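PDB 2D81: PHB depolymerase from Penicillium funiculosum, which degrades the biopolyester polyhydroxybutyrate by hydrolysing the ester bonds between its (R)-3-hydroxybutyrate units. Local coordinates for residues 33-38 with 305-310; 40-45 with 107-112; 93-98 with 123-128; 187-192 with 206-211; 212-217 with 255-260. One frame throughout, in Å; residues are numbered along the deposited sequence.

All five contacts belong to one circularly permuted alpha/beta hydrolase domain. Contacts 2 and 3 adjoin at one end of the main sheet, with centres about 8 Å apart. Strand 92-98 bonds to strand 39-43, and Y127 touches the helix of contact 2 at M109. Contacts 4 and 5 lie toward the other end, with centres about 9 Å apart, joined by bonds between strands 205-210 and 256-260. Contact 1 sits between these groups. Its Q309 touches F191 of contact 4 and L259 of contact 5. Contact 2 is close to the substrate site: G45 is about 6 Å, nearest atoms, from the bound hydroxybutyrate trimer. Contact 3 carries the glycan on N124.

Contact 1. Residues 33-38 with 305-310; sequences SDVFNV and AIVGQV
The F36 ring has V307 CG2 at its edge, near the ring plane, 4.2 Å from F36 CE1. V310 CG2 approaches obliquely, 4.3 Å from F36 CZ. One face of the ring is covered from within its own segment: V35 CG1 stands 4.0 Å above the F36 plane, shifted toward the rim. V35 therefore touches both the ring and helix 301-314.

The two methyls of V35 divide the helix between them. CG1 is anti to the backbone N (chi1 176°) and meets V310 CG1 at 3.9 Å. CG2 meets V307 CG1 at 4.1 Å. V307 and V310 are one helical turn apart, and each offers one methyl to V35 and the other to F36.

Segment 33-38 is the loop that leads from helix 20-31 into strand 39-43 of the alpha/beta hydrolase sheet. F36 is the centre of an inverse gamma turn, closed by a weak bond from N37 N to V35 O (3.1 Å). N37 ND2 also bonds back to D34 O at 3.1 Å and to P10 O. These bonds tie the turn that carries both apolar side chains. Around them, L28 of helix 20-31 touches F36 and V307. V13 of strand 13-18 and V225 of strand 221-227 touch F36 and V310.

The union is made by methyl groups and ring carbons alone. Such contacts impose little direction, so the fit here rests on shape and on the exclusion of water from a buried site.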
# COMPACT_ATOMS: atom_id res chain seq x y z
N SER A 33 -7.47 0.19 10.89
CA SER A 33 -8.15 1.40 10.47
C SER A 33 -7.97 2.53 11.48
O SER A 33 -8.09 3.70 11.13
CB SER A 33 -9.64 1.12 10.25
OG SER A 33 -10.28 0.66 11.43
N ASP A 34 -7.67 2.18 12.73
CA ASP A 34 -7.43 3.18 13.76
C ASP A 34 -6.08 3.88 13.58
O ASP A 34 -5.93 5.05 13.93
CB ASP A 34 -7.49 2.53 15.15
CG ASP A 34 -6.46 1.43 15.33
OD1 ASP A 34 -6.40 0.52 14.47
OD2 ASP A 34 -5.71 1.46 16.32
N VAL A 35 -5.11 3.16 13.04
CA VAL A 35 -3.78 3.71 12.80
C VAL A 35 -3.78 4.51 11.50
O VAL A 35 -3.26 5.63 11.45
CB VAL A 35 -2.72 2.59 12.69
CG1 VAL A 35 -1.36 3.17 12.33
CG2 VAL A 35 -2.64 1.83 14.01
N PHE A 36 -4.36 3.94 10.46
CA PHE A 36 -4.46 4.62 9.18
C PHE A 36 -5.77 5.38 9.09
O PHE A 36 -6.69 5.01 8.36
CB PHE A 36 -4.30 3.60 8.04
CG PHE A 36 -3.00 2.85 8.11
CD1 PHE A 36 -2.89 1.67 8.83
CD2 PHE A 36 -1.85 3.39 7.54
CE1 PHE A 36 -1.66 1.03 8.99
CE2 PHE A 36 -0.61 2.76 7.69
CZ PHE A 36 -0.51 1.58 8.42
N ASN A 37 -5.85 6.46 9.87
CA ASN A 37 -7.12 7.07 10.20
C ASN A 37 -7.63 8.10 9.19
O ASN A 37 -8.79 8.52 9.28
CB ASN A 37 -7.05 7.70 11.59
CG ASN A 37 -5.71 8.32 11.88
OD1 ASN A 37 -5.20 9.13 11.10
ND2 ASN A 37 -5.12 7.95 13.01
N VAL A 38 -6.80 8.51 8.25
CA VAL A 38 -7.27 9.38 7.18
C VAL A 38 -7.90 8.53 6.07
O VAL A 38 -8.96 8.87 5.54
CB VAL A 38 -6.14 10.23 6.57
CG1 VAL A 38 -6.70 11.19 5.54
CG2 VAL A 38 -5.43 11.00 7.67
N ALA A 305 4.89 -5.07 11.75
CA ALA A 305 6.17 -4.41 11.50
C ALA A 305 5.96 -3.03 10.91
O ALA A 305 6.56 -2.05 11.35
CB ALA A 305 7.02 -5.26 10.56
N ILE A 306 5.10 -2.95 9.90
CA ILE A 306 4.78 -1.67 9.27
C ILE A 306 4.13 -0.72 10.27
O ILE A 306 4.49 0.46 10.33
CB ILE A 306 3.84 -1.88 8.06
CG1 ILE A 306 4.56 -2.73 7.00
CG2 ILE A 306 3.43 -0.53 7.46
CD1 ILE A 306 3.68 -3.17 5.84
N VAL A 307 3.19 -1.22 11.06
CA VAL A 307 2.56 -0.39 12.08
C VAL A 307 3.57 0.06 13.12
O VAL A 307 3.49 1.18 13.64
CB VAL A 307 1.41 -1.16 12.79
CG1 VAL A 307 0.89 -0.35 13.97
CG2 VAL A 307 0.29 -1.42 11.79
N GLY A 308 4.54 -0.80 13.43
CA GLY A 308 5.57 -0.44 14.38
C GLY A 308 6.44 0.69 13.86
O GLY A 308 6.83 1.58 14.61
N GLN A 309 6.74 0.64 12.57
CA GLN A 309 7.45 1.72 11.91
C GLN A 309 6.66 3.01 12.00
O GLN A 309 7.20 4.06 12.33
CB GLN A 309 7.69 1.36 10.44
CG GLN A 309 8.69 0.22 10.24
CD GLN A 309 8.80 -0.21 8.79
OE1 GLN A 309 8.49 0.57 7.89
NE2 GLN A 309 9.26 -1.44 8.56
N VAL A 310 5.36 2.93 11.72
CA VAL A 310 4.50 4.10 11.77
C VAL A 310 4.47 4.69 13.18
O VAL A 310 4.59 5.91 13.35
CB VAL A 310 3.06 3.75 11.34
CG1 VAL A 310 2.12 4.90 11.65
CG2 VAL A 310 3.04 3.43 9.85

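Contact 2. Residues 40-45 with 107-112; sequences FGVFAG and NVMNQL
M109 lays its thioether against the backbone of G45. SD is 3.1 Å from G45 O and 3.3 Å from G45 N. The contact joins helix 106-116 to the C-terminal end of strand 39-43, as helices pack against the central sheet in the alpha/beta hydrolase fold. The helix also touches strands 92-98 and 125-130 through M109, so one methionine spans several strands.

The M109 chain is bent at both chi2 (-62°) and chi3 (-71°). The second bend turns CE toward strand 39-43, where it lies 3.5 Å from V42 O. SD also meets V42 CG1, at 3.8 Å. Nearer the helix, M109 CG packs on A44 CA at 3.9 Å.

L112 adds a second apolar touch, one turn further along the helix. It and V42 reach toward each other tip to tip, with L112 CD2 3.8 Å from V42 CG1. V42 CB and CG2 are close to the same methyl. V42 CG1 thus meets both the leucine methyl and the sulfur, which come at it from the helix side. A26 of helix 20-31 also touches V42.

All six touching residues are buried. The strand ends at F43, and A44 and G45 turn out of it beside the substrate site. A44 also touches H135, which belongs to the pocket of the bound hydroxybutyrate trimer. G45 O has no hydrogen-bond partner anywhere in the model. Its neighbours across the contact are carbon and sulfur, among them V108 CG1 at 3.7 Å.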
# COMPACT_ATOMS: atom_id res chain seq x y z
N PHE A 40 -7.01 5.15 2.90
CA PHE A 40 -6.03 4.37 2.15
C PHE A 40 -6.33 4.30 0.66
O PHE A 40 -7.43 4.64 0.22
CB PHE A 40 -5.91 2.95 2.73
CG PHE A 40 -7.22 2.21 2.80
CD1 PHE A 40 -8.10 2.42 3.86
CD2 PHE A 40 -7.56 1.28 1.81
CE1 PHE A 40 -9.30 1.71 3.93
CE2 PHE A 40 -8.76 0.57 1.88
CZ PHE A 40 -9.63 0.79 2.94
N GLY A 41 -5.33 3.87 -0.11
CA GLY A 41 -5.48 3.74 -1.55
C GLY A 41 -5.00 2.39 -2.04
O GLY A 41 -4.03 1.83 -1.52
N VAL A 42 -5.68 1.85 -3.04
CA VAL A 42 -5.33 0.55 -3.59
C VAL A 42 -5.21 0.63 -5.11
O VAL A 42 -6.18 0.96 -5.79
CB VAL A 42 -6.39 -0.52 -3.22
CG1 VAL A 42 -5.99 -1.88 -3.80
CG2 VAL A 42 -6.53 -0.61 -1.71
N PHE A 43 -4.02 0.33 -5.63
CA PHE A 43 -3.80 0.24 -7.07
C PHE A 43 -3.75 -1.23 -7.48
O PHE A 43 -2.80 -1.94 -7.14
CB PHE A 43 -2.48 0.90 -7.48
CG PHE A 43 -2.41 2.38 -7.19
CD1 PHE A 43 -1.98 2.83 -5.94
CD2 PHE A 43 -2.72 3.31 -8.17
CE1 PHE A 43 -1.86 4.20 -5.68
CE2 PHE A 43 -2.61 4.68 -7.92
CZ PHE A 43 -2.18 5.12 -6.67
N ALA A 44 -4.76 -1.68 -8.22
CA ALA A 44 -4.76 -3.02 -8.80
C ALA A 44 -4.52 -4.09 -7.74
O ALA A 44 -3.68 -4.97 -7.91
CB ALA A 44 -3.69 -3.11 -9.89
N GLY A 45 -5.26 -3.98 -6.64
CA GLY A 45 -5.26 -5.02 -5.62
C GLY A 45 -6.62 -5.70 -5.59
O GLY A 45 -7.28 -5.82 -6.61
N ASN A 107 -12.33 -6.73 -12.62
CA ASN A 107 -13.32 -7.58 -11.98
C ASN A 107 -12.94 -7.86 -10.52
O ASN A 107 -13.81 -8.00 -9.66
CB ASN A 107 -13.48 -8.89 -12.75
CG ASN A 107 -14.11 -8.69 -14.12
OD1 ASN A 107 -13.88 -9.48 -15.05
ND2 ASN A 107 -14.92 -7.65 -14.26
N VAL A 108 -11.64 -7.94 -10.25
CA VAL A 108 -11.17 -8.16 -8.89
C VAL A 108 -11.24 -6.87 -8.08
O VAL A 108 -11.75 -6.85 -6.96
CB VAL A 108 -9.71 -8.68 -8.88
CG1 VAL A 108 -9.21 -8.84 -7.45
CG2 VAL A 108 -9.64 -10.01 -9.62
N MET A 109 -10.75 -5.77 -8.66
CA MET A 109 -10.84 -4.49 -7.97
C MET A 109 -12.28 -4.07 -7.70
O MET A 109 -12.57 -3.46 -6.67
CB MET A 109 -10.11 -3.40 -8.76
CG MET A 109 -8.63 -3.30 -8.43
SD MET A 109 -8.33 -2.86 -6.69
CE MET A 109 -8.86 -1.14 -6.70
N ASN A 110 -13.19 -4.42 -8.60
CA ASN A 110 -14.60 -4.07 -8.40
C ASN A 110 -15.18 -4.78 -7.18
O ASN A 110 -16.04 -4.24 -6.50
CB ASN A 110 -15.43 -4.43 -9.63
CG ASN A 110 -16.89 -4.02 -9.48
OD1 ASN A 110 -17.22 -2.83 -9.46
ND2 ASN A 110 -17.77 -5.01 -9.35
N GLN A 111 -14.71 -6.00 -6.91
CA GLN A 111 -15.18 -6.74 -5.74
C GLN A 111 -14.68 -6.10 -4.44
O GLN A 111 -15.38 -6.11 -3.43
CB GLN A 111 -14.72 -8.20 -5.78
CG GLN A 111 -15.41 -9.07 -6.83
CD GLN A 111 -16.90 -9.18 -6.61
OE1 GLN A 111 -17.67 -8.28 -6.94
NE2 GLN A 111 -17.33 -10.30 -6.03
N LEU A 112 -13.48 -5.54 -4.47
CA LEU A 112 -13.00 -4.75 -3.34
C LEU A 112 -13.91 -3.55 -3.11
O LEU A 112 -14.25 -3.24 -1.97
CB LEU A 112 -11.56 -4.27 -3.58
CG LEU A 112 -11.00 -3.29 -2.54
CD1 LEU A 112 -10.93 -3.93 -1.16
CD2 LEU A 112 -9.61 -2.85 -2.98

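Contact 3. Residues 93-98 with 123-128; sequences IYMWTG and ANVSYV. With NAG (2-acetamido-2-deoxy-beta-D-glucopyranose), chain B.
Strands 93-98 and 125-128 run side by side and parallel. The strand axes approach to 4.7 Å, with 7° between their directions. I93 pairs with V125, Y94 with S126, M95 with Y127 and W96 with V128. Five backbone bonds zip the edge. I93 N donates to N124 O, and S126 N to I93 O. M95 N donates to S126 O, V128 N to M95 O, and T97 N to V128 O. The M95 N to S126 O bond is 2.8 Å long.

On the face that holds M95 and Y127, M95 crosses Y127 at about a right angle. M95 CB is 3.6 Å from Y127 CD2. M95 SD sits at the ring edge, 5.3 Å from the Y127 centroid, a Met-aromatic contact. The bend at chi3 (-84°) swings CE to V125 CG1, at a tight 3.4 Å.

The two strands and helix 106-116 form a beta-alpha-beta unit. The helix lies over this face, and its M109 touches both M95 and Y127. Strand 125-130 is the outermost strand at this end of the main sheet.

On the other face, V128 bridges two rings. Its CG2 is 4.1 Å from Y94 CE1, and its CG1 is 4.0 Å from W96 CD1. Y94 OH bonds to Y162 OH, and W96 NE1 to T130 OG1. Just ahead of the strand, N124 ND2 is bonded covalently to NAG C1, in an N-V-S glycosylation sequon.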
# COMPACT_ATOMS: atom_id res chain seq x y z
N ILE A 93 -11.17 6.66 0.76
CA ILE A 93 -10.68 5.46 0.11
C ILE A 93 -10.55 5.68 -1.39
O ILE A 93 -11.52 6.04 -2.06
CB ILE A 93 -11.63 4.26 0.36
CG1 ILE A 93 -11.74 4.01 1.87
CG2 ILE A 93 -11.11 3.01 -0.34
CD1 ILE A 93 -12.72 2.91 2.24
N TYR A 94 -9.34 5.49 -1.89
CA TYR A 94 -9.03 5.65 -3.30
C TYR A 94 -8.74 4.28 -3.91
O TYR A 94 -8.01 3.48 -3.33
CB TYR A 94 -7.80 6.55 -3.47
CG TYR A 94 -7.28 6.61 -4.90
CD1 TYR A 94 -7.82 7.50 -5.82
CD2 TYR A 94 -6.28 5.74 -5.33
CE1 TYR A 94 -7.37 7.54 -7.13
CE2 TYR A 94 -5.82 5.76 -6.64
CZ TYR A 94 -6.37 6.66 -7.54
OH TYR A 94 -5.93 6.68 -8.84
N MET A 95 -9.33 4.01 -5.07
CA MET A 95 -9.12 2.75 -5.77
C MET A 95 -8.87 2.98 -7.25
O MET A 95 -9.51 3.83 -7.87
CB MET A 95 -10.34 1.84 -5.58
CG MET A 95 -10.47 1.30 -4.17
SD MET A 95 -12.00 0.38 -3.92
CE MET A 95 -13.11 1.73 -3.55
N TRP A 96 -7.93 2.22 -7.82
CA TRP A 96 -7.56 2.38 -9.22
C TRP A 96 -7.34 1.03 -9.88
O TRP A 96 -6.79 0.11 -9.28
CB TRP A 96 -6.27 3.20 -9.35
CG TRP A 96 -5.79 3.34 -10.78
CD1 TRP A 96 -6.19 4.28 -11.69
CD2 TRP A 96 -4.86 2.49 -11.46
NE1 TRP A 96 -5.56 4.07 -12.89
CE2 TRP A 96 -4.74 2.98 -12.78
CE3 TRP A 96 -4.11 1.36 -11.08
CZ2 TRP A 96 -3.90 2.38 -13.73
CZ3 TRP A 96 -3.28 0.77 -12.03
CH2 TRP A 96 -3.18 1.28 -13.34
N THR A 97 -7.76 0.93 -11.14
CA THR A 97 -7.40 -0.21 -11.96
C THR A 97 -7.16 0.24 -13.39
O THR A 97 -7.76 1.21 -13.86
CB THR A 97 -8.51 -1.29 -11.94
OG1 THR A 97 -8.09 -2.41 -12.73
CG2 THR A 97 -9.80 -0.72 -12.51
N GLY A 98 -6.27 -0.46 -14.08
CA GLY A 98 -6.18 -0.31 -15.52
C GLY A 98 -7.23 -1.19 -16.15
O GLY A 98 -7.51 -2.28 -15.65
N ALA A 123 -19.46 9.16 -0.86
CA ALA A 123 -18.93 10.48 -1.20
C ALA A 123 -17.43 10.55 -0.95
O ALA A 123 -16.73 11.33 -1.59
CB ALA A 123 -19.65 11.55 -0.38
N ASN A 124 -16.93 9.73 -0.02
CA ASN A 124 -15.50 9.71 0.28
C ASN A 124 -14.75 8.56 -0.39
O ASN A 124 -13.62 8.25 -0.01
CB ASN A 124 -15.27 9.65 1.80
CG ASN A 124 -15.39 11.01 2.45
OD1 ASN A 124 -15.20 12.03 1.79
ND2 ASN A 124 -15.66 11.02 3.75
N VAL A 125 -15.38 7.95 -1.38
CA VAL A 125 -14.72 6.91 -2.17
C VAL A 125 -14.49 7.42 -3.59
O VAL A 125 -15.39 7.98 -4.21
CB VAL A 125 -15.59 5.63 -2.25
CG1 VAL A 125 -14.91 4.59 -3.13
CG2 VAL A 125 -15.83 5.08 -0.86
N SER A 126 -13.27 7.24 -4.10
CA SER A 126 -12.99 7.51 -5.51
C SER A 126 -12.48 6.24 -6.18
O SER A 126 -11.46 5.69 -5.78
CB SER A 126 -11.95 8.62 -5.65
OG SER A 126 -11.63 8.86 -7.01
N TYR A 127 -13.20 5.78 -7.20
CA TYR A 127 -12.78 4.60 -7.94
C TYR A 127 -12.51 5.02 -9.38
O TYR A 127 -13.40 5.52 -10.07
CB TYR A 127 -13.88 3.53 -7.89
CG TYR A 127 -13.50 2.19 -8.49
CD1 TYR A 127 -13.50 1.99 -9.87
CD2 TYR A 127 -13.16 1.11 -7.67
CE1 TYR A 127 -13.18 0.74 -10.42
CE2 TYR A 127 -12.85 -0.14 -8.20
CZ TYR A 127 -12.86 -0.32 -9.58
OH TYR A 127 -12.57 -1.55 -10.10
N VAL A 128 -11.27 4.81 -9.81
CA VAL A 128 -10.82 5.29 -11.11
C VAL A 128 -10.32 4.15 -11.99
O VAL A 128 -9.58 3.27 -11.54
CB VAL A 128 -9.68 6.32 -10.94
CG1 VAL A 128 -9.19 6.79 -12.30
CG2 VAL A 128 -10.17 7.50 -10.12
C1 NAG B . -15.43 12.23 4.53
C2 NAG B . -16.08 12.09 5.92
C3 NAG B . -15.71 13.28 6.84
C4 NAG B . -14.23 13.66 6.75
C5 NAG B . -13.79 13.76 5.30
C6 NAG B . -12.32 14.08 5.13
C7 NAG B . -18.26 11.18 6.44
C8 NAG B . -19.73 11.54 6.63
N2 NAG B . -17.52 12.04 5.75
O3 NAG B . -16.02 12.95 8.18
O4 NAG B . -14.03 14.92 7.39
O5 NAG B . -14.03 12.50 4.64
O6 NAG B . -12.08 14.76 3.91
O7 NAG B . -17.82 10.13 6.91

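Contact 4. Residues 187-192 with 206-211; sequences SVLSFA and GYLYVP
F191 and L208 both hold CG between the backbone N and the carbonyl carbon (chi1 69° and 62°). These torsions set both CG atoms over the strand pair; the two side chains cross there at about a right angle. F191 CD2 meets L208 CD2 at 3.5 Å.

The pair is antiparallel, a hairpin with a long connection. Strand 187-192 is the outermost strand at this end of the main sheet, and strand 205-210 links it to strand 256-260. Three hydrogen-bonded pairs hold it: S187 with V210, L189 with L208, and F191 with G206. Each pair has two N-H to O bonds. L189 N to L208 O measures 2.8 Å. S187 N to V210 O is longer, at 3.1 Å.

On the face of F191 and L208, L189 CB also touches L208 CD2, and L189 CD1 reaches V210 CG2 at 3.8 Å. I257 and L259 of the next strand touch this face too.

The opposite face carries V188, S190, Y207 and Y209. V188 splits its methyls between the tyrosines: CG1 is 3.9 Å from Y207 CD2, and CG2 lies at the edge of Y209, 4.0 Å from CD1. S190 CB packs on Y207 CE2. Y209 OH bonds to D252 OD2 and G186 N, while the Y207 ring stacks on Y234.

The F191 ring covers G206, with G206 CA over one ring face, 4.0 Å from the centroid, in a CH-pi contact.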
# COMPACT_ATOMS: atom_id res chain seq x y z
N SER A 187 15.48 14.32 1.46
CA SER A 187 16.36 13.17 1.28
C SER A 187 15.58 11.87 1.45
O SER A 187 14.56 11.83 2.14
CB SER A 187 17.49 13.22 2.31
OG SER A 187 18.22 14.43 2.20
N VAL A 188 16.07 10.82 0.81
CA VAL A 188 15.61 9.47 1.11
C VAL A 188 16.52 8.86 2.17
O VAL A 188 17.72 8.71 1.96
CB VAL A 188 15.65 8.57 -0.15
CG1 VAL A 188 15.28 7.14 0.22
CG2 VAL A 188 14.70 9.12 -1.21
N LEU A 189 15.94 8.53 3.32
CA LEU A 189 16.69 7.95 4.41
C LEU A 189 16.51 6.43 4.38
O LEU A 189 15.50 5.93 3.89
CB LEU A 189 16.18 8.50 5.75
CG LEU A 189 16.20 10.02 5.95
CD1 LEU A 189 15.57 10.36 7.29
CD2 LEU A 189 17.63 10.53 5.89
N SER A 190 17.51 5.71 4.88
CA SER A 190 17.39 4.27 5.07
C SER A 190 17.38 3.96 6.56
O SER A 190 17.97 4.68 7.36
CB SER A 190 18.56 3.55 4.39
OG SER A 190 19.79 3.93 4.97
N PHE A 191 16.70 2.88 6.93
CA PHE A 191 16.65 2.46 8.32
C PHE A 191 16.56 0.95 8.42
O PHE A 191 16.13 0.28 7.47
CB PHE A 191 15.45 3.12 9.02
CG PHE A 191 14.12 2.61 8.56
CD1 PHE A 191 13.53 1.50 9.16
CD2 PHE A 191 13.45 3.23 7.50
CE1 PHE A 191 12.29 1.02 8.72
CE2 PHE A 191 12.22 2.75 7.06
CZ PHE A 191 11.64 1.64 7.67
N ALA A 192 16.97 0.40 9.55
CA ALA A 192 16.93 -1.05 9.74
C ALA A 192 15.51 -1.53 10.04
O ALA A 192 14.89 -1.11 11.01
CB ALA A 192 17.86 -1.45 10.89
N GLY A 206 14.69 -0.56 5.26
CA GLY A 206 13.57 0.15 4.66
C GLY A 206 13.96 1.59 4.34
O GLY A 206 15.06 2.02 4.69
N TYR A 207 13.07 2.32 3.69
CA TYR A 207 13.37 3.69 3.28
C TYR A 207 12.21 4.63 3.59
O TYR A 207 11.07 4.20 3.76
CB TYR A 207 13.69 3.74 1.79
CG TYR A 207 14.89 2.91 1.41
CD1 TYR A 207 14.77 1.53 1.20
CD2 TYR A 207 16.15 3.49 1.30
CE1 TYR A 207 15.89 0.76 0.91
CE2 TYR A 207 17.27 2.73 1.00
CZ TYR A 207 17.14 1.36 0.81
OH TYR A 207 18.25 0.60 0.54
N LEU A 208 12.52 5.93 3.66
CA LEU A 208 11.49 6.95 3.77
C LEU A 208 11.96 8.24 3.14
O LEU A 208 13.13 8.62 3.29
CB LEU A 208 11.10 7.20 5.24
CG LEU A 208 12.17 7.71 6.21
CD1 LEU A 208 11.49 8.37 7.41
CD2 LEU A 208 13.05 6.57 6.66
N TYR A 209 11.06 8.92 2.44
CA TYR A 209 11.38 10.24 1.90
C TYR A 209 10.95 11.32 2.88
O TYR A 209 9.78 11.37 3.29
CB TYR A 209 10.68 10.47 0.56
CG TYR A 209 10.98 11.85 0.02
CD1 TYR A 209 12.27 12.18 -0.38
CD2 TYR A 209 10.01 12.85 0.03
CE1 TYR A 209 12.59 13.48 -0.77
CE2 TYR A 209 10.31 14.15 -0.36
CZ TYR A 209 11.61 14.46 -0.75
OH TYR A 209 11.93 15.75 -1.11
N VAL A 210 11.89 12.18 3.24
CA VAL A 210 11.62 13.25 4.20
C VAL A 210 11.88 14.62 3.57
O VAL A 210 13.03 14.98 3.31
CB VAL A 210 12.51 13.12 5.46
CG1 VAL A 210 12.22 14.26 6.43
CG2 VAL A 210 12.25 11.78 6.14
N PRO A 211 10.81 15.39 3.30
CA PRO A 211 10.96 16.72 2.70
C PRO A 211 11.77 17.60 3.65
O PRO A 211 11.83 17.34 4.85
CB PRO A 211 9.52 17.21 2.57
CG PRO A 211 8.74 15.94 2.42
CD PRO A 211 9.39 15.04 3.44

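Contact 5. Residues 212-217 with 255-260; sequences QSCASG and NMIILY
The polar part of this contact lies between S213 and N255. S213 OG donates to N255 OD1 at 2.8 Å. The hydroxyl sits in the plane of the carboxamide C=O, on a lone pair of OD1, with a C=O...OG angle of 140°. One water makes a second link. It donates to S213 OG at 2.7 Å and accepts from N255 N at 2.9 Å. The serine hydroxyl thus gives one bond and takes another, and N255 is gripped through both its side chain and its backbone.

The covalent part is a disulfide from C214 to C221. C221 opens strand 221-227, which is the sheet neighbour of strand 256-260 in the alpha/beta hydrolase core. The short, weakly bonded helical turn at about 212-215, which follows strand 205-210, is thereby tied to the sheet beside the start of strand 256-260.

The apolar part centres on C214. SG is anti to the carbonyl carbon (chi1 -60°), and lies against the N255 backbone, 3.5 Å from N255 C. C214 CB meets I257 CG1 at 4.0 Å. I257 CD1 is a little further, 4.2 Å from C214 CB.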
# COMPACT_ATOMS: atom_id res chain seq x y z
N GLN A 212 12.40 18.65 3.12
CA GLN A 212 13.17 19.56 3.95
C GLN A 212 12.33 20.09 5.12
O GLN A 212 12.83 20.21 6.24
CB GLN A 212 13.69 20.74 3.12
CG GLN A 212 14.48 21.76 3.92
CD GLN A 212 15.67 21.15 4.63
OE1 GLN A 212 16.56 20.57 4.00
NE2 GLN A 212 15.69 21.27 5.96
N SER A 213 11.07 20.38 4.85
CA SER A 213 10.20 20.99 5.85
C SER A 213 9.94 20.07 7.04
O SER A 213 9.64 20.55 8.14
CB SER A 213 8.87 21.40 5.22
OG SER A 213 8.19 20.27 4.71
N CYS A 214 10.05 18.76 6.83
CA CYS A 214 9.78 17.80 7.90
C CYS A 214 11.03 17.42 8.70
O CYS A 214 10.93 16.73 9.71
CB CYS A 214 9.12 16.53 7.32
SG CYS A 214 7.54 16.91 6.50
N ALA A 215 12.19 17.89 8.25
CA ALA A 215 13.46 17.48 8.85
C ALA A 215 13.69 18.01 10.26
O ALA A 215 14.20 17.28 11.12
CB ALA A 215 14.62 17.90 7.94
N SER A 216 13.33 19.26 10.50
CA SER A 216 13.66 19.92 11.77
C SER A 216 12.67 19.58 12.88
O SER A 216 13.03 19.56 14.06
CB SER A 216 13.68 21.44 11.58
OG SER A 216 12.37 21.93 11.36
N GLY A 217 11.42 19.33 12.50
CA GLY A 217 10.39 19.11 13.49
C GLY A 217 9.69 20.41 13.88
O GLY A 217 8.81 20.40 14.74
N ASN A 255 4.46 18.99 3.30
CA ASN A 255 4.84 18.60 4.65
C ASN A 255 4.47 17.15 4.92
O ASN A 255 3.87 16.84 5.95
CB ASN A 255 4.15 19.50 5.68
CG ASN A 255 4.50 20.96 5.51
OD1 ASN A 255 5.68 21.32 5.41
ND2 ASN A 255 3.49 21.82 5.48
N MET A 256 4.82 16.28 3.99
CA MET A 256 4.42 14.88 4.07
C MET A 256 5.65 13.98 3.96
O MET A 256 6.46 14.14 3.05
CB MET A 256 3.44 14.55 2.95
CG MET A 256 2.84 13.15 3.02
SD MET A 256 1.80 12.83 1.59
CE MET A 256 0.44 13.99 1.89
N ILE A 257 5.78 13.04 4.89
CA ILE A 257 6.79 11.99 4.80
C ILE A 257 6.18 10.78 4.10
O ILE A 257 5.03 10.42 4.35
CB ILE A 257 7.28 11.59 6.21
CG1 ILE A 257 8.00 12.77 6.86
CG2 ILE A 257 8.21 10.38 6.12
CD1 ILE A 257 8.44 12.51 8.30
N ILE A 258 6.94 10.16 3.20
CA ILE A 258 6.50 8.91 2.58
C ILE A 258 7.37 7.77 3.10
O ILE A 258 8.59 7.78 2.91
CB ILE A 258 6.63 8.94 1.04
CG1 ILE A 258 5.97 10.20 0.46
CG2 ILE A 258 5.99 7.69 0.45
CD1 ILE A 258 4.46 10.27 0.66
N LEU A 259 6.75 6.80 3.77
CA LEU A 259 7.48 5.63 4.26
C LEU A 259 7.39 4.50 3.24
O LEU A 259 6.30 4.17 2.77
CB LEU A 259 6.89 5.17 5.60
CG LEU A 259 7.39 3.83 6.16
CD1 LEU A 259 8.88 3.93 6.50
CD2 LEU A 259 6.58 3.48 7.41
N TYR A 260 8.54 3.93 2.90
CA TYR A 260 8.60 2.84 1.92
C TYR A 260 9.15 1.55 2.53
O TYR A 260 10.35 1.29 2.43
CB TYR A 260 9.49 3.21 0.72
CG TYR A 260 9.03 4.38 -0.11
CD1 TYR A 260 9.50 5.68 0.15
CD2 TYR A 260 8.16 4.20 -1.18
CE1 TYR A 260 9.11 6.75 -0.65
CE2 TYR A 260 7.77 5.27 -1.99
CZ TYR A 260 8.24 6.54 -1.72
OH TYR A 260 7.85 7.60 -2.51
O HOH W 1 6.93 20.20 2.34